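Long-range contact in N-acyl homoserine lactonase (Bacillus thuringiensis, PDB 4J5H), which hydrolyses the lactone ring of N-acyl homoserine lactones with two zinc ions, most actively on the C10 substrate, and so quenches quorum sensing: residues S107-D112 against E144-H149. The protein carries 1 engineered substitution. Sequence-based numbering, arbitrary orientation.
Sequences SHLHWD and ECILPH. Engineered in segment 107-112: Trp111 (natural residue Phe). With ZN (zinc ion), chain C; 1K4 (N-decanoyl-L-homoserine), chain D.
Leu109 and Cys145 bring the two backbones together, their CA atoms 5.8 Å apart, where the turn of residues 107-112 leaving strand 103-105 meets the loop between helix 129-135 and strand 152-155. The turn carries the HxHxDH zinc motif of the metallo-beta-lactamase fold, completed by His113. No hydrogen bond joins the segments. CB of Cys145 comes within 3.2 Å of Leu109 O, and SG of the same residue, set beside the backbone N (chi1 -62°), lies 3.7 Å from Trp111 CA; a short side chain with no branch at CB fits so close to backbone. The Leu109 side chain packs against Cys145 O, CD2 nearest at 3.6 Å, while its CD1 meets CD1 of Ile146 at 4.2 Å, the two side chains crossing at about a right angle. Branched aliphatic chains suit both positions, since Ala135 of helix 129-135 touches each of them.

His110 points away from residues 144-149, and with His108 it binds zinc: His108 gives NE2 and His110 gives ND1 to one ion, which His173, Asp195 and the product carboxylate also bind. Histidine suits position 108 because one ring nitrogen can bind zinc while the other donates: ND1 bonds Ser107 OG in the ring plane, which with the zinc bond helps fix the ring's rotation. The product amide carbon CAQ lies over one face of His110, toward the rim. Trp111 is engineered, phenylalanine in nature; Asp112 CB covers its ring centre on one face, and at its edge NE1 donates a bent hydrogen bond of 3.0 Å (135°) to OAD, the hydroxyl of N-decanoyl-L-homoserine.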
ATOM      1  N   SER A 107      -3.902   1.111  -3.237  1.00 10.35           N
ATOM      2  CA  SER A 107      -4.048   2.106  -2.163  1.00  9.76           C
ATOM      3  C   SER A 107      -3.724   3.515  -2.689  1.00  9.94           C
ATOM      4  O   SER A 107      -4.368   4.506  -2.356  1.00 10.75           O
ATOM      5  CB  SER A 107      -3.107   1.801  -0.999  1.00  9.90           C
ATOM      6  OG  SER A 107      -1.748   1.783  -1.410  1.00 10.35           O
ATOM      7  N   HIS A 108      -2.681   3.561  -3.494  1.00  9.76           N
ATOM      8  CA  HIS A 108      -2.223   4.706  -4.170  1.00  9.85           C
ATOM      9  C   HIS A 108      -1.180   4.253  -5.203  1.00 10.58           C
ATOM     10  O   HIS A 108      -0.870   3.058  -5.289  1.00 10.42           O
ATOM     11  CB  HIS A 108      -1.699   5.763  -3.187  1.00 10.18           C
ATOM     12  CG  HIS A 108      -0.498   5.401  -2.381  1.00 10.86           C
ATOM     13  ND1 HIS A 108      -0.365   4.251  -1.627  1.00 10.68           N
ATOM     14  CD2 HIS A 108       0.581   6.155  -2.100  1.00 11.98           C
ATOM     15  CE1 HIS A 108       0.753   4.317  -0.934  1.00 11.82           C
ATOM     16  NE2 HIS A 108       1.347   5.457  -1.209  1.00 13.59           N
ATOM     17  N   LEU A 109      -0.668   5.206  -5.990  1.00  9.61           N
ATOM     18  CA  LEU A 109       0.183   4.867  -7.139  1.00 10.98           C
ATOM     19  C   LEU A 109       1.663   5.210  -6.939  1.00 11.39           C
ATOM     20  O   LEU A 109       2.441   5.271  -7.910  1.00 12.20           O
ATOM     21  CB  LEU A 109      -0.399   5.512  -8.402  1.00 11.02           C
ATOM     22  CG  LEU A 109      -1.767   4.983  -8.845  1.00 11.32           C
ATOM     23  CD1 LEU A 109      -2.293   5.726 -10.065  1.00 12.82           C
ATOM     24  CD2 LEU A 109      -1.809   3.494  -9.065  1.00 11.52           C
ATOM     25  N   HIS A 110       2.081   5.389  -5.684  1.00 11.08           N
ATOM     26  CA  HIS A 110       3.497   5.444  -5.379  1.00 10.45           C
ATOM     27  C   HIS A 110       4.219   4.173  -5.822  1.00 11.85           C
ATOM     28  O   HIS A 110       3.624   3.114  -5.927  1.00 11.64           O
ATOM     29  CB  HIS A 110       3.746   5.751  -3.904  1.00 11.26           C
ATOM     30  CG  HIS A 110       3.438   7.165  -3.524  1.00 11.56           C
ATOM     31  ND1 HIS A 110       3.294   7.567  -2.217  1.00 12.22           N
ATOM     32  CD2 HIS A 110       3.267   8.273  -4.280  1.00 13.73           C
ATOM     33  CE1 HIS A 110       3.039   8.868  -2.190  1.00 13.64           C
ATOM     34  NE2 HIS A 110       2.993   9.314  -3.430  1.00 14.47           N
ATOM     35  N   TRP A 111       5.516   4.332  -6.062  1.00 12.66           N
ATOM     36  CA  TRP A 111       6.328   3.379  -6.818  1.00 12.85           C
ATOM     37  C   TRP A 111       6.383   1.976  -6.229  1.00 11.51           C
ATOM     38  O   TRP A 111       6.513   1.004  -6.946  1.00 12.72           O
ATOM     39  CB  TRP A 111       7.742   3.974  -7.043  1.00 14.86           C
ATOM     40  CG  TRP A 111       8.552   3.937  -5.783  1.00 16.07           C
ATOM     41  CD1 TRP A 111       8.482   4.789  -4.719  1.00 20.04           C
ATOM     42  CD2 TRP A 111       9.476   2.919  -5.414  1.00 16.32           C
ATOM     43  NE1 TRP A 111       9.319   4.369  -3.712  1.00 19.31           N
ATOM     44  CE2 TRP A 111       9.945   3.225  -4.117  1.00 16.02           C
ATOM     45  CE3 TRP A 111       9.979   1.783  -6.069  1.00 15.07           C
ATOM     46  CZ2 TRP A 111      10.889   2.432  -3.458  1.00 17.26           C
ATOM     47  CZ3 TRP A 111      10.917   1.010  -5.412  1.00 16.33           C
ATOM     48  CH2 TRP A 111      11.348   1.331  -4.108  1.00 18.45           C
ATOM     49  N   ASP A 112       6.312   1.910  -4.905  1.00 11.42           N
ATOM     50  CA  ASP A 112       6.407   0.654  -4.169  1.00 11.97           C
ATOM     51  C   ASP A 112       5.050   0.047  -3.841  1.00 10.82           C
ATOM     52  O   ASP A 112       4.974  -0.984  -3.164  1.00 13.31           O
ATOM     53  CB  ASP A 112       7.277   0.778  -2.921  1.00 15.98           C
ATOM     54  CG  ASP A 112       6.781   1.824  -1.938  1.00 16.89           C
ATOM     55  OD1 ASP A 112       6.244   2.874  -2.332  1.00 16.91           O
ATOM     56  OD2 ASP A 112       6.975   1.606  -0.734  1.00 29.86           O
ATOM     57  N   GLU A 144       5.808   3.503 -14.719  1.00 17.85           N
ATOM     58  CA  GLU A 144       5.382   2.131 -14.520  1.00 18.94           C
ATOM     59  C   GLU A 144       4.115   2.058 -13.680  1.00 16.07           C
ATOM     60  O   GLU A 144       3.424   1.026 -13.680  1.00 15.45           O
ATOM     61  CB  GLU A 144       6.448   1.316 -13.763  1.00 24.36           C
ATOM     62  CG  GLU A 144       7.733   1.054 -14.535  1.00 27.84           C
ATOM     63  CD  GLU A 144       8.856   2.035 -14.223  1.00 30.53           C
ATOM     64  OE1 GLU A 144       8.570   3.258 -14.065  1.00 29.26           O
ATOM     65  OE2 GLU A 144      10.028   1.568 -14.170  1.00 32.01           O
ATOM     66  N   CYS A 145       3.822   3.128 -12.941  1.00 15.49           N
ATOM     67  CA  CYS A 145       2.682   3.133 -12.033  1.00 14.84           C
ATOM     68  C   CYS A 145       1.438   3.786 -12.589  1.00 14.37           C
ATOM     69  O   CYS A 145       0.409   3.800 -11.913  1.00 14.38           O
ATOM     70  CB  CYS A 145       3.047   3.842 -10.757  1.00 15.22           C
ATOM     71  SG  CYS A 145       4.393   2.996  -9.917  1.00 20.98           S
ATOM     72  N   ILE A 146       1.503   4.268 -13.830  1.00 13.46           N
ATOM     73  CA  ILE A 146       0.390   4.949 -14.430  1.00 14.21           C
ATOM     74  C   ILE A 146       0.271   4.572 -15.915  1.00 13.52           C
ATOM     75  O   ILE A 146       0.015   5.397 -16.764  1.00 15.84           O
ATOM     76  CB  ILE A 146       0.512   6.460 -14.130  1.00 15.23           C
ATOM     77  CG1 ILE A 146      -0.713   7.252 -14.578  1.00 17.02           C
ATOM     78  CG2 ILE A 146       1.791   7.038 -14.694  1.00 17.49           C
ATOM     79  CD1 ILE A 146      -2.042   6.747 -14.080  1.00 18.26           C
ATOM     80  N   LEU A 147       0.419   3.305 -16.215  1.00 12.40           N
ATOM     81  CA  LEU A 147       0.384   2.835 -17.593  1.00 12.82           C
ATOM     82  C   LEU A 147      -0.996   3.065 -18.175  1.00 13.97           C
ATOM     83  O   LEU A 147      -2.014   2.882 -17.497  1.00 14.30           O
ATOM     84  CB  LEU A 147       0.748   1.359 -17.639  1.00 12.46           C
ATOM     85  CG  LEU A 147       2.230   1.091 -17.361  1.00 13.06           C
ATOM     86  CD1 LEU A 147       2.452  -0.371 -17.071  1.00 13.82           C
ATOM     87  CD2 LEU A 147       3.061   1.526 -18.559  1.00 16.15           C
ATOM     88  N   PRO A 148      -1.046   3.505 -19.425  1.00 13.83           N
ATOM     89  CA  PRO A 148      -2.304   4.094 -19.934  1.00 14.99           C
ATOM     90  C   PRO A 148      -3.463   3.145 -20.252  1.00 15.79           C
ATOM     91  O   PRO A 148      -4.608   3.583 -20.269  1.00 17.97           O
ATOM     92  CB  PRO A 148      -1.874   4.776 -21.245  1.00 17.14           C
ATOM     93  CG  PRO A 148      -0.583   4.135 -21.639  1.00 18.37           C
ATOM     94  CD  PRO A 148       0.087   3.726 -20.349  1.00 14.37           C
ATOM     95  N   HIS A 149      -3.177   1.885 -20.563  1.00 13.19           N
ATOM     96  CA  HIS A 149      -4.158   0.998 -21.170  1.00 14.44           C
ATOM     97  C   HIS A 149      -4.601  -0.143 -20.283  1.00 13.53           C
ATOM     98  O   HIS A 149      -5.283  -1.060 -20.734  1.00 14.22           O
ATOM     99  CB  HIS A 149      -3.656   0.542 -22.544  1.00 17.24           C
ATOM    100  CG  HIS A 149      -3.411   1.694 -23.461  1.00 23.72           C
ATOM    101  ND1 HIS A 149      -2.159   2.019 -23.927  1.00 31.92           N
ATOM    102  CD2 HIS A 149      -4.236   2.678 -23.871  1.00 27.08           C
ATOM    103  CE1 HIS A 149      -2.242   3.114 -24.660  1.00 28.04           C
ATOM    104  NE2 HIS A 149      -3.493   3.536 -24.632  1.00 31.08           N
TER
HETATM  105 ZN    ZN C 302       3.084   6.340  -0.453  1.00 13.72          ZN
HETATM  106  O   1K4 D 303       4.948   5.968  -0.412  1.00 22.36           O
HETATM  107  C   1K4 D 303       5.827   5.108  -0.275  1.00 18.77           C
HETATM  108  OXT 1K4 D 303       5.517   3.944   0.145  1.00 23.58           O
HETATM  109  CA  1K4 D 303       7.252   5.498  -0.624  1.00 16.65           C
HETATM  110  CB  1K4 D 303       8.099   5.088   0.595  1.00 19.83           C
HETATM  111  CAG 1K4 D 303       9.585   5.026   0.327  1.00 25.73           C
HETATM  112  OAD 1K4 D 303       9.818   4.176  -0.795  1.00 25.11           O
HETATM  113  N   1K4 D 303       7.423   6.947  -0.797  1.00 20.17           N
HETATM  114  CAQ 1K4 D 303       7.117   7.506  -1.968  1.00 19.28           C
HETATM  115  OAB 1K4 D 303       6.743   6.875  -2.970  1.00 19.76           O
HETATM  116  CAN 1K4 D 303       7.247   8.997  -2.051  1.00 24.17           C
HETATM  117  CAM 1K4 D 303       7.656   9.481  -3.433  1.00 27.88           C
HETATM  118  CAL 1K4 D 303       9.064   8.992  -3.753  1.00 32.97           C
HETATM  119  CAK 1K4 D 303       9.607   9.605  -5.036  1.00 36.86           C
HETATM  120  CAJ 1K4 D 303       9.805   8.578  -6.135  1.00 34.70           C
HETATM  121  CAI 1K4 D 303      10.584   9.224  -7.285  1.00 38.78           C
HETATM  122  CAH 1K4 D 303       9.937   8.926  -8.632  1.00 38.74           C
HETATM  123  CAF 1K4 D 303      10.888   9.064  -9.822  1.00 41.34           C
HETATM  124  CAA 1K4 D 303      11.750  10.306  -9.781  1.00 44.08           C